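Local coordinates for protein dipeptidase AC. Metallo peptidase. MEROPS family M19 (Rhodobacter sphaeroides, PDB 3LY0) that probably hydrolyses dipeptides as a zinc-dependent metallodipeptidase, and here holds a phosphinate mimic of L-Ala-D-Ala beside two zinc ions, at residues S268-E272 with P284-H288. Coordinates in Å, arbitrary orientation, origin at the centre of the assembly. Residues are numbered along the deposited sequence.
Sequences SFLRE and PVLRH. With LY0 ((2R)-3-[(R)-[(1R)-1-aminoethyl](hydroxy)phosphoryl]-2-methylpropanoic acid), chain C.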
ATOM      1  N   SER A 268      -8.192   7.710  -9.010  1.00 11.04           N
ATOM      2  CA  SER A 268      -7.496   7.611 -10.292  1.00 11.88           C
ATOM      3  C   SER A 268      -7.344   6.178 -10.781  1.00 11.80           C
ATOM      4  O   SER A 268      -7.209   5.943 -11.978  1.00 11.93           O
ATOM      5  CB  SER A 268      -6.109   8.231 -10.173  1.00 14.00           C
ATOM      6  OG  SER A 268      -6.213   9.572  -9.716  1.00 15.12           O
ATOM      7  N   PHE A 269      -7.360   5.223  -9.852  1.00 11.07           N
ATOM      8  CA  PHE A 269      -7.075   3.835 -10.197  1.00  9.29           C
ATOM      9  C   PHE A 269      -8.334   2.980 -10.189  1.00  9.86           C
ATOM     10  O   PHE A 269      -8.276   1.801 -10.529  1.00 10.44           O
ATOM     11  CB  PHE A 269      -6.043   3.241  -9.228  1.00  9.13           C
ATOM     12  CG  PHE A 269      -4.764   4.035  -9.132  1.00 10.91           C
ATOM     13  CD1 PHE A 269      -4.341   4.852 -10.176  1.00 11.98           C
ATOM     14  CD2 PHE A 269      -3.973   3.950  -7.988  1.00 12.24           C
ATOM     15  CE1 PHE A 269      -3.153   5.576 -10.081  1.00 12.22           C
ATOM     16  CE2 PHE A 269      -2.790   4.665  -7.883  1.00 12.31           C
ATOM     17  CZ  PHE A 269      -2.383   5.487  -8.927  1.00 10.89           C
ATOM     18  N   LEU A 270      -9.457   3.582  -9.797  1.00 10.36           N
ATOM     19  CA  LEU A 270     -10.751   2.895  -9.727  1.00 10.80           C
ATOM     20  C   LEU A 270     -11.688   3.273 -10.874  1.00 11.26           C
ATOM     21  O   LEU A 270     -12.346   2.418 -11.446  1.00 10.91           O
ATOM     22  CB  LEU A 270     -11.458   3.241  -8.411  1.00 10.71           C
ATOM     23  CG  LEU A 270     -10.942   2.609  -7.113  1.00  9.52           C
ATOM     24  CD1 LEU A 270     -11.615   3.228  -5.901  1.00 12.28           C
ATOM     25  CD2 LEU A 270     -11.167   1.104  -7.121  1.00  9.96           C
ATOM     26  N   ARG A 271     -11.759   4.566 -11.178  1.00 11.39           N
ATOM     27  CA  ARG A 271     -12.692   5.049 -12.197  1.00 11.93           C
ATOM     28  C   ARG A 271     -12.270   4.567 -13.577  1.00 11.99           C
ATOM     29  O   ARG A 271     -11.093   4.560 -13.912  1.00 12.82           O
ATOM     30  CB  ARG A 271     -12.719   6.577 -12.186  1.00 15.11           C
ATOM     31  CG  ARG A 271     -13.240   7.183 -10.901  1.00 13.67           C
ATOM     32  CD  ARG A 271     -12.973   8.676 -10.865  1.00 16.25           C
ATOM     33  NE  ARG A 271     -13.661   9.339 -11.968  1.00 14.66           N
ATOM     34  CZ  ARG A 271     -14.618  10.246 -11.814  1.00 19.88           C
ATOM     35  NH1 ARG A 271     -14.992  10.621 -10.599  1.00 19.01           N
ATOM     36  NH2 ARG A 271     -15.193  10.783 -12.882  1.00 17.56           N
ATOM     37  N   GLU A 272     -13.232   4.173 -14.398  1.00 13.75           N
ATOM     38  CA  GLU A 272     -12.877   3.731 -15.735  1.00 16.54           C
ATOM     39  C   GLU A 272     -12.263   4.871 -16.554  1.00 15.82           C
ATOM     40  O   GLU A 272     -11.465   4.622 -17.456  1.00 17.28           O
ATOM     41  CB  GLU A 272     -14.088   3.141 -16.451  1.00 15.67           C
ATOM     42  CG  GLU A 272     -14.506   1.775 -15.918  1.00 19.30           C
ATOM     43  CD  GLU A 272     -15.705   1.206 -16.658  1.00 28.56           C
ATOM     44  OE1 GLU A 272     -16.052   1.740 -17.731  1.00 37.88           O
ATOM     45  OE2 GLU A 272     -16.299   0.226 -16.166  1.00 37.23           O
ATOM     46  N   PRO A 284     -17.641   1.453  -9.592  1.00 14.14           N
ATOM     47  CA  PRO A 284     -16.258   1.161  -9.995  1.00 15.32           C
ATOM     48  C   PRO A 284     -15.504   0.339  -8.952  1.00 12.86           C
ATOM     49  O   PRO A 284     -14.650  -0.478  -9.304  1.00 12.69           O
ATOM     50  CB  PRO A 284     -15.627   2.558 -10.134  1.00 14.93           C
ATOM     51  CG  PRO A 284     -16.814   3.477 -10.373  1.00 15.78           C
ATOM     52  CD  PRO A 284     -17.903   2.902  -9.524  1.00 15.43           C
ATOM     53  N   VAL A 285     -15.808   0.557  -7.681  1.00 12.84           N
ATOM     54  CA  VAL A 285     -15.175  -0.217  -6.613  1.00 10.75           C
ATOM     55  C   VAL A 285     -15.508  -1.700  -6.790  1.00 13.64           C
ATOM     56  O   VAL A 285     -14.629  -2.556  -6.759  1.00 13.30           O
ATOM     57  CB  VAL A 285     -15.650   0.259  -5.235  1.00 13.69           C
ATOM     58  CG1 VAL A 285     -15.092  -0.638  -4.129  1.00 14.65           C
ATOM     59  CG2 VAL A 285     -15.242   1.721  -5.004  1.00 16.47           C
ATOM     60  N   LEU A 286     -16.783  -2.001  -7.015  1.00 14.04           N
ATOM     61  CA  LEU A 286     -17.205  -3.389  -7.158  1.00 14.55           C
ATOM     62  C   LEU A 286     -16.767  -3.995  -8.480  1.00 12.03           C
ATOM     63  O   LEU A 286     -16.570  -5.201  -8.590  1.00 13.56           O
ATOM     64  CB  LEU A 286     -18.721  -3.498  -7.003  1.00 14.22           C
ATOM     65  CG  LEU A 286     -19.191  -3.234  -5.576  1.00 20.56           C
ATOM     66  CD1 LEU A 286     -20.707  -3.091  -5.538  1.00 25.10           C
ATOM     67  CD2 LEU A 286     -18.703  -4.340  -4.638  1.00 22.83           C
ATOM     68  N   ARG A 287     -16.621  -3.158  -9.498  1.00 12.34           N
ATOM     69  CA  ARG A 287     -16.136  -3.614 -10.783  1.00 13.37           C
ATOM     70  C   ARG A 287     -14.713  -4.146 -10.616  1.00 12.19           C
ATOM     71  O   ARG A 287     -14.386  -5.238 -11.070  1.00 13.17           O
ATOM     72  CB  ARG A 287     -16.153  -2.441 -11.764  1.00 15.08           C
ATOM     73  CG  ARG A 287     -16.082  -2.823 -13.220  1.00 23.44           C
ATOM     74  CD  ARG A 287     -16.465  -1.624 -14.093  1.00 28.73           C
ATOM     75  NE  ARG A 287     -17.679  -0.957 -13.607  1.00 31.90           N
ATOM     76  CZ  ARG A 287     -17.782   0.349 -13.348  1.00 28.26           C
ATOM     77  NH1 ARG A 287     -16.745   1.161 -13.537  1.00 27.37           N
ATOM     78  NH2 ARG A 287     -18.933   0.850 -12.906  1.00 31.77           N
ATOM     79  N   HIS A 288     -13.861  -3.370  -9.952  1.00 11.14           N
ATOM     80  CA  HIS A 288     -12.492  -3.822  -9.716  1.00 11.49           C
ATOM     81  C   HIS A 288     -12.446  -5.043  -8.811  1.00 11.48           C
ATOM     82  O   HIS A 288     -11.714  -5.988  -9.087  1.00 11.87           O
ATOM     83  CB  HIS A 288     -11.646  -2.697  -9.135  1.00 11.69           C
ATOM     84  CG  HIS A 288     -11.137  -1.744 -10.166  1.00 12.06           C
ATOM     85  ND1 HIS A 288      -9.954  -1.944 -10.851  1.00 11.12           N
ATOM     86  CD2 HIS A 288     -11.671  -0.601 -10.657  1.00 11.06           C
ATOM     87  CE1 HIS A 288      -9.777  -0.952 -11.707  1.00  9.88           C
ATOM     88  NE2 HIS A 288     -10.799  -0.119 -11.601  1.00 11.33           N
TER
HETATM   89  P   LY0 C 363       1.128   6.782  -2.769  1.00 12.30           P
HETATM   90  C1  LY0 C 363       2.349   9.278  -2.484  1.00 16.69           C
HETATM   91  N1  LY0 C 363       2.805   7.511  -0.806  1.00 11.58           N
HETATM   92  C2  LY0 C 363       1.823   8.092  -1.704  1.00 13.43           C
HETATM   93  C4  LY0 C 363      -0.382   7.389  -3.621  1.00 13.75           C
HETATM   94  C5  LY0 C 363      -0.435   7.126  -5.100  1.00 13.92           C
HETATM   95  C6  LY0 C 363      -0.070   5.711  -5.458  1.00 12.37           C
HETATM   96  C7  LY0 C 363      -1.674   7.645  -5.784  1.00 16.28           C
HETATM   97  O31 LY0 C 363       0.832   5.626  -1.843  1.00 12.01           O
HETATM   98  O32 LY0 C 363       2.221   6.329  -3.792  1.00 11.45           O
HETATM   99  O61 LY0 C 363       0.201   5.410  -6.753  1.00 12.92           O
HETATM  100  O62 LY0 C 363       0.022   4.823  -4.594  1.00 11.69           O
HETATM  101  O   HOH W   1     -15.882   4.109 -13.521  1.00 20.67           O
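How a segment carrying a pocket residue packs on a barrel helix through that residue's neighbours is illustrated by 268-272 and 284-288. Apolar packing comes first: Leu270 CD1 lies 4.0 Å from Val285 CG2. Two van der Waals contacts join it, Leu270 CD2 to His288 CD2 at 4.0 Å and Pro284 CB to Leu270 O at 3.5 Å. Leu270, Val285 and His288 also touch Leu263 of strand 260-263. This is a local piece of the TIM-barrel fold of family M19: strand 260-263 is followed by the short helix and loop of 268-272, and helix 283-296 then leads on to the parallel neighbour strand 301-303. On the pocket side, Phe269 turns its ring away from the helix, its edge meeting the inhibitor with CE2 3.3 Å from LY0 O61.

Among the polar links, His288 NE2 gives Leu270 O a weak hydrogen bond (3.0 Å, 122°); the stronger partner of NE2 is Thr240 OG1, and ND1 is hydrogen-bonded to Ala236 N. Nearer the surface, Glu272 OE2 forms a salt bridge with Arg287 NH1 at 2.8 Å, although the place of OE2 is less sure, and one water accepts from both Glu272 N (2.8 Å) and Arg287 NH1 (3.1 Å). Arg271, pointing away, instead makes a salt bridge from NE to Asp273 OD1.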